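Local structure of pectate lyase (Bacillus subtilis, 5AMV) at residues 63-68 with 76-81; 115-120 with 163-168; 240-243 with 247-250; 304-309 with 325-330. The protein cleaves the (1->4)-alpha-D-galacturonan of polygalacturonate by calcium-dependent elimination, giving oligosaccharides with an unsaturated residue at their non-reducing ends. All coordinates share one frame; numbering follows the deposited sequence.

In the fold
Contacts 1 and 2 form a joint unit near one end of the parallel beta-helix. Their centres lie about 9 Å apart, and Y78 O of contact 1 meets N116 ND2 of contact 2 at 2.8 Å, probably as a hydrogen bond. Contacts 3 and 4 belong to later coils, with centres about 14 Å apart and nearest atoms about 6 Å apart. Contact 3 lies deep in the chain, where S248 is about 5 Å from R279, the inferred active-site residue, measured between side chains. Contact 4 supplies S307 to the glycan pocket. Between contacts 1 and 4, near opposite ends of this series, the centres are about 37 Å apart; contact 1 is remote from the annotated sites.

Contact 1 (63-68 with 76-81); sequences DMNVDD and NDYKDP
N65 and Y78 meet through their polar ends: the phenol OH of Y78 donates to N65 OD1 at 2.7 Å. The hydroxyl approaches in the carbonyl plane, on a lone pair, with a C=O...donor angle of 125°. The amide lies near the edge of the ring, the two planes 65° apart, so the contact is made by the oxygen rather than by stacking. OD1 also accepts from NE2 of Q117, and two donors therefore grip this buried oxygen.

D63 OD1 takes the N-H of N65 at 3.0 Å, closing an Asx turn, and N65 is itself the centre of an inverse gamma turn, whose V66 N to M64 O bond is weak. On the other side, Y78 has its CG beside the backbone N (chi1 -63°), which sends the ring off the last turn of its helix toward N65. A phenylalanine here would probably leave N65 OD1 with one donor fewer and its amide less firmly fixed in rotation.

The touching atoms are all at this buried end, where the Y78 ring also packs on L73, Y165 and F166. On the looser outer side the like-charged D67 OD2 and D77 OD1 stay 6.8 Å apart, and D68 OD1 forms a salt bridge with R120.

In the fold, 63-68 follows strand 61-63 and is covered by helix 38-45, which M64 and V66 touch. Y78, at the end of helix 75-78, lies against Q117 and R120 of helix 105-121, so its ring fills the join between that helix and the loop after the strand.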
loop_
_atom_site.group_PDB
_atom_site.type_symbol
_atom_site.label_atom_id
_atom_site.label_comp_id
_atom_site.label_asym_id
_atom_site.label_seq_id
_atom_site.Cartn_x
_atom_site.Cartn_y
_atom_site.Cartn_z
ATOM N N ASP A 63 -12.019 6.296 -13.211
ATOM C CA ASP A 63 -10.813 7.076 -13.444
ATOM C C ASP A 63 -10.898 8.351 -12.605
ATOM O O ASP A 63 -11.875 9.132 -12.717
ATOM C CB ASP A 63 -10.678 7.326 -14.970
ATOM C CG ASP A 63 -9.453 8.148 -15.347
ATOM O OD1 ASP A 63 -8.601 8.488 -14.493
ATOM O OD2 ASP A 63 -9.304 8.414 -16.574
ATOM N N MET A 64 -9.906 8.530 -11.721
ATOM C CA MET A 64 -9.862 9.687 -10.830
ATOM C C MET A 64 -9.194 10.904 -11.442
ATOM O O MET A 64 -9.345 12.012 -10.926
ATOM C CB MET A 64 -9.209 9.304 -9.494
ATOM C CG MET A 64 -10.053 8.264 -8.715
ATOM S SD MET A 64 -11.660 8.920 -8.187
ATOM C CE MET A 64 -11.175 10.057 -6.869
ATOM N N ASN A 65 -8.435 10.696 -12.519
ATOM C CA ASN A 65 -7.818 11.865 -13.224
ATOM C C ASN A 65 -8.816 12.432 -14.236
ATOM O O ASN A 65 -8.604 12.368 -15.439
ATOM C CB ASN A 65 -6.536 11.424 -13.905
ATOM C CG ASN A 65 -5.380 11.329 -12.908
ATOM O OD1 ASN A 65 -4.921 12.355 -12.400
ATOM N ND2 ASN A 65 -4.889 10.100 -12.648
ATOM N N VAL A 66 -9.897 12.999 -13.710
ATOM C CA VAL A 66 -10.963 13.588 -14.560
ATOM C C VAL A 66 -11.470 14.859 -13.940
ATOM O O VAL A 66 -11.360 15.079 -12.698
ATOM C CB VAL A 66 -12.133 12.610 -14.815
ATOM C CG1 VAL A 66 -11.675 11.369 -15.609
ATOM C CG2 VAL A 66 -12.770 12.178 -13.534
ATOM N N ASP A 67 -12.037 15.715 -14.791
ATOM C CA ASP A 67 -12.582 16.966 -14.285
ATOM C C ASP A 67 -14.061 16.845 -13.846
ATOM O O ASP A 67 -14.612 15.743 -13.731
ATOM C CB ASP A 67 -12.320 18.090 -15.305
ATOM C CG ASP A 67 -13.134 17.943 -16.595
ATOM O OD1 ASP A 67 -14.145 17.205 -16.650
ATOM O OD2 ASP A 67 -12.721 18.583 -17.599
ATOM N N ASP A 68 -14.675 17.973 -13.533
ATOM C CA ASP A 68 -16.057 17.940 -13.033
ATOM C C ASP A 68 -17.038 17.429 -14.066
ATOM O O ASP A 68 -18.138 17.022 -13.724
ATOM C CB ASP A 68 -16.473 19.327 -12.502
ATOM C CG ASP A 68 -15.835 19.639 -11.172
ATOM O OD1 ASP A 68 -15.084 18.787 -10.637
ATOM O OD2 ASP A 68 -16.108 20.737 -10.649
ATOM N N ASN A 76 -0.571 18.351 -18.722
ATOM C CA ASN A 76 -0.718 19.784 -19.047
ATOM C C ASN A 76 -1.892 20.404 -18.320
ATOM O O ASN A 76 -1.894 21.636 -18.111
ATOM C CB ASN A 76 -0.971 19.979 -20.568
ATOM C CG ASN A 76 0.283 19.767 -21.372
ATOM O OD1 ASN A 76 1.374 19.621 -20.823
ATOM N ND2 ASN A 76 0.146 19.807 -22.690
ATOM N N ASP A 77 -2.895 19.588 -17.950
ATOM C CA ASP A 77 -4.098 20.119 -17.284
ATOM C C ASP A 77 -3.764 20.519 -15.844
ATOM O O ASP A 77 -4.327 21.473 -15.316
ATOM C CB ASP A 77 -5.276 19.135 -17.316
ATOM C CG ASP A 77 -5.701 18.838 -18.741
ATOM O OD1 ASP A 77 -6.263 19.784 -19.350
ATOM O OD2 ASP A 77 -5.440 17.724 -19.238
ATOM N N TYR A 78 -2.831 19.824 -15.233
ATOM C CA TYR A 78 -2.432 20.080 -13.863
ATOM C C TYR A 78 -1.219 20.989 -13.757
ATOM O O TYR A 78 -1.003 21.580 -12.693
ATOM C CB TYR A 78 -2.002 18.749 -13.231
ATOM C CG TYR A 78 -3.074 17.724 -13.122
ATOM C CD1 TYR A 78 -4.271 17.998 -12.471
ATOM C CD2 TYR A 78 -2.858 16.431 -13.584
ATOM C CE1 TYR A 78 -5.266 17.007 -12.319
ATOM C CE2 TYR A 78 -3.846 15.431 -13.429
ATOM C CZ TYR A 78 -5.025 15.718 -12.798
ATOM O OH TYR A 78 -5.993 14.780 -12.583
ATOM N N LYS A 79 -0.424 21.084 -14.824
ATOM C CA LYS A 79 0.892 21.751 -14.739
ATOM C C LYS A 79 0.728 23.223 -14.414
ATOM O O LYS A 79 -0.076 23.939 -15.026
ATOM C CB LYS A 79 1.700 21.607 -16.031
ATOM C CG LYS A 79 3.159 22.011 -15.817
ATOM C CD LYS A 79 3.961 22.045 -17.117
ATOM C CE LYS A 79 3.593 23.234 -18.058
ATOM N NZ LYS A 79 3.989 24.653 -17.596
ATOM N N ASP A 80 1.483 23.672 -13.413
ATOM C CA ASP A 80 1.469 25.124 -13.109
ATOM C C ASP A 80 2.052 25.838 -14.312
ATOM O O ASP A 80 3.041 25.406 -14.863
ATOM C CB ASP A 80 2.326 25.405 -11.868
ATOM C CG ASP A 80 2.260 26.858 -11.434
ATOM O OD1 ASP A 80 1.294 27.182 -10.710
ATOM O OD2 ASP A 80 3.171 27.617 -11.822
ATOM N N PRO A 81 1.513 27.033 -14.648
ATOM C CA PRO A 81 2.083 27.764 -15.794
ATOM C C PRO A 81 3.592 28.006 -15.740
ATOM O O PRO A 81 4.249 28.143 -16.803
ATOM C CB PRO A 81 1.344 29.121 -15.741
ATOM C CG PRO A 81 0.024 28.753 -15.164
ATOM C CD PRO A 81 0.268 27.646 -14.144
#

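Contact 2 (115-120 with 163-168); sequences KNQKAR and YDYFPQ. With ACT (acetate ion), chain D.
Helical Q117 and non-helical D164 bring their backbones to a CA-CA distance of 7.8 Å, where helix 105-121 packs beside the loop that leaves strand 158-160 of the parallel beta-helix. Q117 spans the gap alone from the helix side. Its CG is anti to the backbone N (chi1 -180°) and the chain runs on extended, which carries the amide straight to the loop.

There OE1 accepts the N-H of Y165 at 3.1 Å. The bond is nearly straight, 174° at the hydrogen, and comes in the carbonyl plane on a lone pair. Beyond it the amide and the Y165 ring lie close to parallel, with NE2 3.4 Å from Y165 CD2 at an oblique approach, while NE2 gives its hydrogen bond to N65 OD1 of contact 1. A water donates to OE1 at 2.6 Å and to D164 OD1 at 2.7 Å, tying the two side chains together. A leucine here would probably leave the Y165 N-H without its acceptor and that water with one partner fewer.

D164 holds the loop from within: F166 N meets its OD1 from above the carboxylate plane at 2.8 Å, closing an Asx turn, while OD2 takes Q182 N and Q114 NE2. Its side chain is about 10 Å from the bound calcium ion, so it is not a ligand. The phenol of Y165 turns elsewhere, to R206. CD1 of Y163 lies over one face of the Y165 ring, and an acetate ion, probably from the crystallisation liquor, sits at the edges of both rings, with Y163 OH donating to its OXT at 2.6 Å.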
loop_
_atom_site.group_PDB
_atom_site.type_symbol
_atom_site.label_atom_id
_atom_site.label_comp_id
_atom_site.label_asym_id
_atom_site.label_seq_id
_atom_site.Cartn_x
_atom_site.Cartn_y
_atom_site.Cartn_z
ATOM N N LYS A 115 -0.233 19.791 -6.231
ATOM C CA LYS A 115 -1.458 20.001 -5.472
ATOM C C LYS A 115 -2.685 20.019 -6.391
ATOM O O LYS A 115 -3.743 19.551 -6.021
ATOM C CB LYS A 115 -1.332 21.258 -4.609
ATOM C CG LYS A 115 -0.399 21.029 -3.392
ATOM C CD LYS A 115 -0.016 22.356 -2.743
ATOM C CE LYS A 115 0.811 22.166 -1.475
ATOM N NZ LYS A 115 2.270 22.413 -1.674
ATOM N N ASN A 116 -2.528 20.492 -7.615
ATOM C CA ASN A 116 -3.651 20.452 -8.577
ATOM C C ASN A 116 -4.077 18.989 -8.847
ATOM O O ASN A 116 -5.249 18.666 -8.897
ATOM C CB ASN A 116 -3.182 21.088 -9.881
ATOM C CG ASN A 116 -2.957 22.592 -9.753
ATOM O OD1 ASN A 116 -3.509 23.243 -8.859
ATOM N ND2 ASN A 116 -2.202 23.155 -10.681
ATOM N N GLN A 117 -3.090 18.116 -9.036
ATOM C CA GLN A 117 -3.429 16.701 -9.263
ATOM C C GLN A 117 -3.993 16.036 -8.015
ATOM O O GLN A 117 -4.958 15.270 -8.104
ATOM C CB GLN A 117 -2.244 15.901 -9.799
ATOM C CG GLN A 117 -2.618 14.418 -10.033
ATOM C CD GLN A 117 -1.534 13.615 -10.765
ATOM O OE1 GLN A 117 -0.338 13.919 -10.681
ATOM N NE2 GLN A 117 -1.971 12.605 -11.511
ATOM N N LYS A 118 -3.351 16.288 -6.871
ATOM C CA LYS A 118 -3.845 15.734 -5.575
ATOM C C LYS A 118 -5.333 16.044 -5.341
ATOM O O LYS A 118 -6.086 15.204 -4.830
ATOM C CB LYS A 118 -2.964 16.273 -4.440
ATOM C CG LYS A 118 -3.372 15.815 -3.022
ATOM C CD LYS A 118 -2.479 16.484 -1.957
ATOM C CE LYS A 118 -2.904 16.061 -0.558
ATOM N NZ LYS A 118 -3.965 16.980 -0.012
ATOM N N ALA A 119 -5.748 17.257 -5.714
ATOM C CA ALA A 119 -7.130 17.661 -5.510
ATOM C C ALA A 119 -8.099 16.803 -6.293
ATOM O O ALA A 119 -9.255 16.676 -5.873
ATOM C CB ALA A 119 -7.316 19.138 -5.836
ATOM N N ARG A 120 -7.634 16.185 -7.387
ATOM C CA ARG A 120 -8.482 15.265 -8.154
ATOM C C ARG A 120 -8.347 13.817 -7.692
ATOM O O ARG A 120 -9.321 13.087 -7.592
ATOM C CB ARG A 120 -8.168 15.341 -9.652
ATOM C CG ARG A 120 -8.212 16.763 -10.216
ATOM C CD ARG A 120 -9.494 17.458 -9.745
ATOM N NE ARG A 120 -10.685 16.929 -10.401
ATOM C CZ ARG A 120 -11.903 17.435 -10.225
ATOM N NH1 ARG A 120 -12.070 18.461 -9.411
ATOM N NH2 ARG A 120 -12.944 16.930 -10.872
ATOM N N TYR A 163 -0.527 7.481 -10.081
ATOM C CA TYR A 163 0.600 8.027 -10.829
ATOM C C TYR A 163 0.724 9.514 -10.544
ATOM O O TYR A 163 -0.266 10.259 -10.649
ATOM C CB TYR A 163 0.310 7.856 -12.327
ATOM C CG TYR A 163 1.414 8.210 -13.303
ATOM C CD1 TYR A 163 1.627 9.537 -13.712
ATOM C CD2 TYR A 163 2.297 7.216 -13.783
ATOM C CE1 TYR A 163 2.589 9.842 -14.644
ATOM C CE2 TYR A 163 3.292 7.523 -14.732
ATOM C CZ TYR A 163 3.456 8.853 -15.123
ATOM O OH TYR A 163 4.454 9.179 -16.035
ATOM N N ASP A 164 1.939 9.939 -10.219
ATOM C CA ASP A 164 2.178 11.365 -9.912
ATOM C C ASP A 164 2.955 11.958 -11.077
ATOM O O ASP A 164 4.089 11.525 -11.378
ATOM C CB ASP A 164 3.009 11.413 -8.599
ATOM C CG ASP A 164 3.268 12.797 -8.070
ATOM O OD1 ASP A 164 3.170 13.805 -8.787
ATOM O OD2 ASP A 164 3.595 12.855 -6.848
ATOM N N TYR A 165 2.383 12.984 -11.722
ATOM C CA TYR A 165 3.073 13.638 -12.826
ATOM C C TYR A 165 4.256 14.518 -12.372
ATOM O O TYR A 165 5.041 14.943 -13.202
ATOM C CB TYR A 165 2.129 14.519 -13.636
ATOM C CG TYR A 165 1.186 13.735 -14.512
ATOM C CD1 TYR A 165 1.680 13.020 -15.622
ATOM C CD2 TYR A 165 -0.181 13.700 -14.220
ATOM C CE1 TYR A 165 0.806 12.286 -16.430
ATOM C CE2 TYR A 165 -1.051 12.967 -15.013
ATOM C CZ TYR A 165 -0.528 12.263 -16.091
ATOM O OH TYR A 165 -1.412 11.534 -16.855
ATOM N N PHE A 166 4.386 14.786 -11.073
ATOM C CA PHE A 166 5.358 15.833 -10.617
ATOM C C PHE A 166 6.164 15.347 -9.408
ATOM O O PHE A 166 6.158 15.984 -8.364
ATOM C CB PHE A 166 4.618 17.146 -10.268
ATOM C CG PHE A 166 3.672 17.577 -11.361
ATOM C CD1 PHE A 166 4.185 18.154 -12.567
ATOM C CD2 PHE A 166 2.316 17.384 -11.210
ATOM C CE1 PHE A 166 3.284 18.501 -13.611
ATOM C CE2 PHE A 166 1.411 17.753 -12.250
ATOM C CZ PHE A 166 1.915 18.283 -13.461
ATOM N N PRO A 167 6.908 14.237 -9.574
ATOM C CA PRO A 167 7.730 13.764 -8.464
ATOM C C PRO A 167 8.702 14.837 -7.969
ATOM O O PRO A 167 9.258 15.595 -8.770
ATOM C CB PRO A 167 8.542 12.606 -9.091
ATOM C CG PRO A 167 7.936 12.268 -10.371
ATOM C CD PRO A 167 7.028 13.405 -10.780
ATOM N N GLN A 168 8.891 14.863 -6.648
ATOM C CA GLN A 168 9.791 15.800 -6.004
ATOM C C GLN A 168 11.214 15.238 -5.942
ATOM O O GLN A 168 11.392 14.086 -5.572
ATOM C CB GLN A 168 9.309 16.082 -4.602
ATOM C CG GLN A 168 10.104 17.148 -3.867
ATOM C CD GLN A 168 9.673 17.224 -2.401
ATOM O OE1 GLN A 168 9.618 16.208 -1.717
ATOM N NE2 GLN A 168 9.327 18.412 -1.941
HETATM C C ACT D . 4.446 11.774 -18.156
HETATM O O ACT D . 3.626 11.063 -18.797
HETATM O OXT ACT D . 4.500 11.637 -16.898
HETATM C CH3 ACT D . 5.296 12.773 -18.883
HETATM O O HOH W 1 0.855 15.190 -8.689
#

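Contact 3 (240-243 with 247-250); sequences NYYH and KSSI
Y242 is the residue of 240-243 that touches 247-250, resting its ring against the hydroxyls of S248 and S249. The strand leads up to it with N240, whose side chain bonds along the backbone of a neighbouring coil: OD1 takes C199 N and ND2 gives to I196 O. N271 OD1 in turn accepts from N240 N, a pattern consistent with the asparagine ladder of pectate lyase beta-helices. Y241 takes no part in the contact; H243 CD2 lies 3.5 Å above the centre of its ring.

Y242 then faces inward. With CG anti to the carbonyl carbon (chi1 -61°), its ring enters the interior, where it meets Y273 nearly parallel and F201 at about 20°, a stack running across coils. CD2 lies 3.5 Å from S248 OG and CE2 3.9 Å from S249 OG, each hydroxyl approaching obliquely. The phenol OH bonds to T226 OG1 and, weakly, to a water at 3.0 Å; that water lies 2.8 Å from S249 OG, so it bridges tyrosine to serine. H243 continues the strand, packing on T200, N202 and K274.

The two serines also come close to one another, their OG atoms 3.0 Å apart, with the proton not settled. S248 OG is hydrogen-bonded to Q225 OE1 and S249 OG to T226 OG1. I250 N donates to D227 OD1, so this backbone N-H holds an oxygen of a calcium ligand and is the second-shell link; the serines lie beside it, the side chain of S249 about 9 Å from the calcium ion. Because hydroxyls can both give and accept, the shared T226 OG1 and the water can link Y242 to S249, with directions left open.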
loop_
_atom_site.group_PDB
_atom_site.type_symbol
_atom_site.label_atom_id
_atom_site.label_comp_id
_atom_site.label_asym_id
_atom_site.label_seq_id
_atom_site.Cartn_x
_atom_site.Cartn_y
_atom_site.Cartn_z
ATOM N N ASN A 240 -5.321 -10.129 -0.647
ATOM C CA ASN A 240 -5.102 -9.167 -1.699
ATOM C C ASN A 240 -4.056 -9.616 -2.682
ATOM O O ASN A 240 -3.217 -10.460 -2.329
ATOM C CB ASN A 240 -4.734 -7.795 -1.128
ATOM C CG ASN A 240 -5.762 -7.281 -0.147
ATOM O OD1 ASN A 240 -6.882 -6.908 -0.525
ATOM N ND2 ASN A 240 -5.386 -7.256 1.127
ATOM N N TYR A 241 -4.077 -9.044 -3.888
ATOM C CA TYR A 241 -3.119 -9.433 -4.931
ATOM C C TYR A 241 -2.330 -8.194 -5.363
ATOM O O TYR A 241 -2.859 -7.310 -6.060
ATOM C CB TYR A 241 -3.853 -10.075 -6.126
ATOM C CG TYR A 241 -2.975 -10.586 -7.268
ATOM C CD1 TYR A 241 -1.576 -10.772 -7.126
ATOM C CD2 TYR A 241 -3.566 -10.935 -8.491
ATOM C CE1 TYR A 241 -0.809 -11.241 -8.173
ATOM C CE2 TYR A 241 -2.796 -11.412 -9.541
ATOM C CZ TYR A 241 -1.426 -11.583 -9.359
ATOM O OH TYR A 241 -0.654 -12.047 -10.391
ATOM N N TYR A 242 -1.087 -8.115 -4.899
ATOM C CA TYR A 242 -0.199 -7.019 -5.265
ATOM C C TYR A 242 0.681 -7.503 -6.402
ATOM O O TYR A 242 1.340 -8.563 -6.289
ATOM C CB TYR A 242 0.699 -6.730 -4.070
ATOM C CG TYR A 242 -0.004 -6.306 -2.787
ATOM C CD1 TYR A 242 -0.399 -7.237 -1.827
ATOM C CD2 TYR A 242 -0.225 -4.950 -2.525
ATOM C CE1 TYR A 242 -1.020 -6.817 -0.632
ATOM C CE2 TYR A 242 -0.791 -4.528 -1.306
ATOM C CZ TYR A 242 -1.178 -5.458 -0.404
ATOM O OH TYR A 242 -1.734 -5.144 0.811
ATOM N N HIS A 243 0.733 -6.761 -7.511
ATOM C CA HIS A 243 1.578 -7.210 -8.622
ATOM C C HIS A 243 2.159 -6.100 -9.470
ATOM O O HIS A 243 1.524 -5.061 -9.632
ATOM C CB HIS A 243 0.989 -8.348 -9.461
ATOM C CG HIS A 243 -0.213 -7.976 -10.263
ATOM N ND1 HIS A 243 -0.116 -7.548 -11.571
ATOM C CD2 HIS A 243 -1.537 -8.054 -9.994
ATOM C CE1 HIS A 243 -1.325 -7.325 -12.057
ATOM N NE2 HIS A 243 -2.208 -7.643 -11.126
ATOM N N LYS A 247 7.533 -0.440 -4.599
ATOM C CA LYS A 247 7.397 -0.411 -3.126
ATOM C C LYS A 247 5.970 -0.691 -2.676
ATOM O O LYS A 247 5.075 0.156 -2.801
ATOM C CB LYS A 247 7.842 0.956 -2.642
ATOM C CG LYS A 247 9.360 1.165 -2.914
ATOM C CD LYS A 247 9.857 2.540 -2.475
ATOM C CE LYS A 247 9.754 3.582 -3.546
ATOM N NZ LYS A 247 10.856 4.607 -3.309
ATOM N N SER A 248 5.736 -1.889 -2.163
ATOM C CA SER A 248 4.338 -2.275 -1.896
ATOM C C SER A 248 3.684 -1.669 -0.668
ATOM O O SER A 248 2.633 -1.041 -0.762
ATOM C CB SER A 248 4.244 -3.777 -1.745
ATOM O OG SER A 248 2.934 -4.155 -1.383
ATOM N N SER A 249 4.271 -1.921 0.502
ATOM C CA SER A 249 3.588 -1.703 1.761
ATOM C C SER A 249 4.587 -1.216 2.790
ATOM O O SER A 249 5.405 -2.003 3.269
ATOM C CB SER A 249 2.941 -3.015 2.252
ATOM O OG SER A 249 1.957 -3.480 1.320
ATOM N N ILE A 250 4.514 0.070 3.137
ATOM C CA ILE A 250 5.396 0.603 4.192
ATOM C C ILE A 250 4.532 0.927 5.412
ATOM O O ILE A 250 3.565 1.740 5.323
ATOM C CB ILE A 250 6.300 1.836 3.721
ATOM C CG1 ILE A 250 7.173 2.331 4.898
ATOM C CG2 ILE A 250 5.495 2.958 3.242
ATOM C CD1 ILE A 250 8.486 3.078 4.465
HETATM O O HOH W 2 0.773 -5.788 2.326
#

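Contact 4 (304-309 with 325-330); sequences YPFSYA and IDVPGL
F306 carries the apolar contact, meeting V327 across one face and L330 obliquely. The CH-pi interaction is the sharper: CG2 of V327 sits 3.8 Å from the ring centroid and only 16° off the normal. On the opposite face lies Y308 N, 3.6 Å above the plane and offset toward the rim, so the ring is sandwiched between valine and its own segment. F306 has its CG anti to the backbone N (chi1 180°), which swings the ring out over V327.

The remaining packing is apolar. L330 CD2 touches CE1 of F306 at 3.6 Å, and in an aliphatic pair A309 CB meets CD1 of I325 at 4.3 Å. I325 also lies on Y295 and L352, joining the patch to the adjacent strands.

Backbone bonding shapes the valine side: L330 N donates to V327 O at 3.2 Å in a type II turn, with G329 at its positive-phi position, and V327 O also takes N353 ND2.

S307 points away from 325-330 and touches the bound galacturonate. Here, then, a pocket-bearing loop is packed onto the last residues of strand 317-326 and the turn after it, part of the parallel beta-helix of polysaccharide lyase family 1, whose inter-strand loops build the glycan cleft.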
loop_
_atom_site.group_PDB
_atom_site.type_symbol
_atom_site.label_atom_id
_atom_site.label_comp_id
_atom_site.label_asym_id
_atom_site.label_seq_id
_atom_site.Cartn_x
_atom_site.Cartn_y
_atom_site.Cartn_z
ATOM N N TYR A 304 10.461 -4.876 -12.612
ATOM C CA TYR A 304 10.192 -5.190 -11.199
ATOM C C TYR A 304 10.945 -6.437 -10.662
ATOM O O TYR A 304 10.315 -7.351 -10.130
ATOM C CB TYR A 304 8.686 -5.356 -10.981
ATOM C CG TYR A 304 7.875 -4.113 -11.364
ATOM C CD1 TYR A 304 8.066 -2.918 -10.694
ATOM C CD2 TYR A 304 6.932 -4.160 -12.413
ATOM C CE1 TYR A 304 7.315 -1.795 -11.026
ATOM C CE2 TYR A 304 6.177 -3.047 -12.755
ATOM C CZ TYR A 304 6.366 -1.872 -12.069
ATOM O OH TYR A 304 5.607 -0.751 -12.403
ATOM N N PRO A 305 12.277 -6.447 -10.781
ATOM C CA PRO A 305 13.033 -7.562 -10.205
ATOM C C PRO A 305 12.950 -7.572 -8.676
ATOM O O PRO A 305 12.966 -6.512 -8.017
ATOM C CB PRO A 305 14.474 -7.286 -10.661
ATOM C CG PRO A 305 14.516 -5.734 -10.819
ATOM C CD PRO A 305 13.157 -5.471 -11.466
ATOM N N PHE A 306 12.840 -8.764 -8.119
ATOM C CA PHE A 306 12.714 -8.910 -6.678
ATOM C C PHE A 306 13.960 -8.438 -5.963
ATOM O O PHE A 306 15.082 -8.815 -6.347
ATOM C CB PHE A 306 12.547 -10.411 -6.365
ATOM C CG PHE A 306 12.406 -10.717 -4.883
ATOM C CD1 PHE A 306 13.544 -10.979 -4.125
ATOM C CD2 PHE A 306 11.140 -10.795 -4.271
ATOM C CE1 PHE A 306 13.443 -11.258 -2.735
ATOM C CE2 PHE A 306 11.036 -11.096 -2.903
ATOM C CZ PHE A 306 12.193 -11.301 -2.139
ATOM N N SER A 307 13.770 -7.662 -4.877
ATOM C CA SER A 307 14.882 -7.261 -4.016
ATOM C C SER A 307 14.753 -7.956 -2.644
ATOM O O SER A 307 15.641 -8.708 -2.218
ATOM C CB SER A 307 14.886 -5.725 -3.864
ATOM O OG SER A 307 16.033 -5.242 -3.197
ATOM N N TYR A 308 13.651 -7.705 -1.948
ATOM C CA TYR A 308 13.408 -8.376 -0.674
ATOM C C TYR A 308 11.922 -8.423 -0.381
ATOM O O TYR A 308 11.169 -7.640 -0.971
ATOM C CB TYR A 308 14.179 -7.711 0.476
ATOM C CG TYR A 308 13.663 -6.332 0.911
ATOM C CD1 TYR A 308 12.629 -6.233 1.850
ATOM C CD2 TYR A 308 14.230 -5.122 0.390
ATOM C CE1 TYR A 308 12.139 -4.957 2.257
ATOM C CE2 TYR A 308 13.755 -3.850 0.800
ATOM C CZ TYR A 308 12.741 -3.802 1.765
ATOM O OH TYR A 308 12.275 -2.577 2.234
ATOM N N ALA A 309 11.507 -9.323 0.525
ATOM C CA ALA A 309 10.119 -9.373 0.962
ATOM C C ALA A 309 9.892 -8.534 2.222
ATOM O O ALA A 309 9.238 -7.479 2.173
ATOM C CB ALA A 309 9.683 -10.843 1.201
ATOM N N ILE A 325 7.957 -18.210 -0.336
ATOM C CA ILE A 325 8.639 -17.296 -1.243
ATOM C C ILE A 325 9.225 -18.110 -2.388
ATOM O O ILE A 325 10.086 -18.985 -2.144
ATOM C CB ILE A 325 9.760 -16.512 -0.482
ATOM C CG1 ILE A 325 9.141 -15.691 0.668
ATOM C CG2 ILE A 325 10.502 -15.574 -1.425
ATOM C CD1 ILE A 325 10.227 -15.110 1.602
ATOM N N ASP A 326 8.774 -17.856 -3.618
ATOM C CA ASP A 326 9.375 -18.500 -4.789
ATOM C C ASP A 326 10.102 -17.477 -5.660
ATOM O O ASP A 326 9.499 -16.806 -6.544
ATOM C CB ASP A 326 8.324 -19.231 -5.599
ATOM C CG ASP A 326 7.869 -20.552 -4.917
ATOM O OD1 ASP A 326 8.625 -21.083 -4.081
ATOM O OD2 ASP A 326 6.770 -21.003 -5.232
ATOM N N VAL A 327 11.407 -17.378 -5.424
ATOM C CA VAL A 327 12.303 -16.493 -6.175
ATOM C C VAL A 327 13.533 -17.354 -6.506
ATOM O O VAL A 327 14.421 -17.511 -5.687
ATOM C CB VAL A 327 12.677 -15.218 -5.351
ATOM C CG1 VAL A 327 13.656 -14.306 -6.130
ATOM C CG2 VAL A 327 11.376 -14.418 -4.998
ATOM N N PRO A 328 13.564 -17.909 -7.710
ATOM C CA PRO A 328 14.642 -18.886 -8.035
ATOM C C PRO A 328 16.023 -18.300 -7.777
ATOM O O PRO A 328 16.285 -17.126 -8.116
ATOM C CB PRO A 328 14.415 -19.140 -9.533
ATOM C CG PRO A 328 12.893 -19.064 -9.652
ATOM C CD PRO A 328 12.507 -17.885 -8.754
ATOM N N GLY A 329 16.882 -19.068 -7.117
ATOM C CA GLY A 329 18.291 -18.648 -6.956
ATOM C C GLY A 329 18.580 -17.738 -5.772
ATOM O O GLY A 329 19.750 -17.426 -5.513
ATOM N N LEU A 330 17.535 -17.323 -5.050
ATOM C CA LEU A 330 17.679 -16.477 -3.861
ATOM C C LEU A 330 18.244 -17.268 -2.682
ATOM O O LEU A 330 17.920 -18.443 -2.489
ATOM C CB LEU A 330 16.302 -15.876 -3.483
ATOM C CG LEU A 330 16.346 -14.639 -2.591
ATOM C CD1 LEU A 330 16.797 -13.403 -3.324
ATOM C CD2 LEU A 330 14.984 -14.429 -1.959
#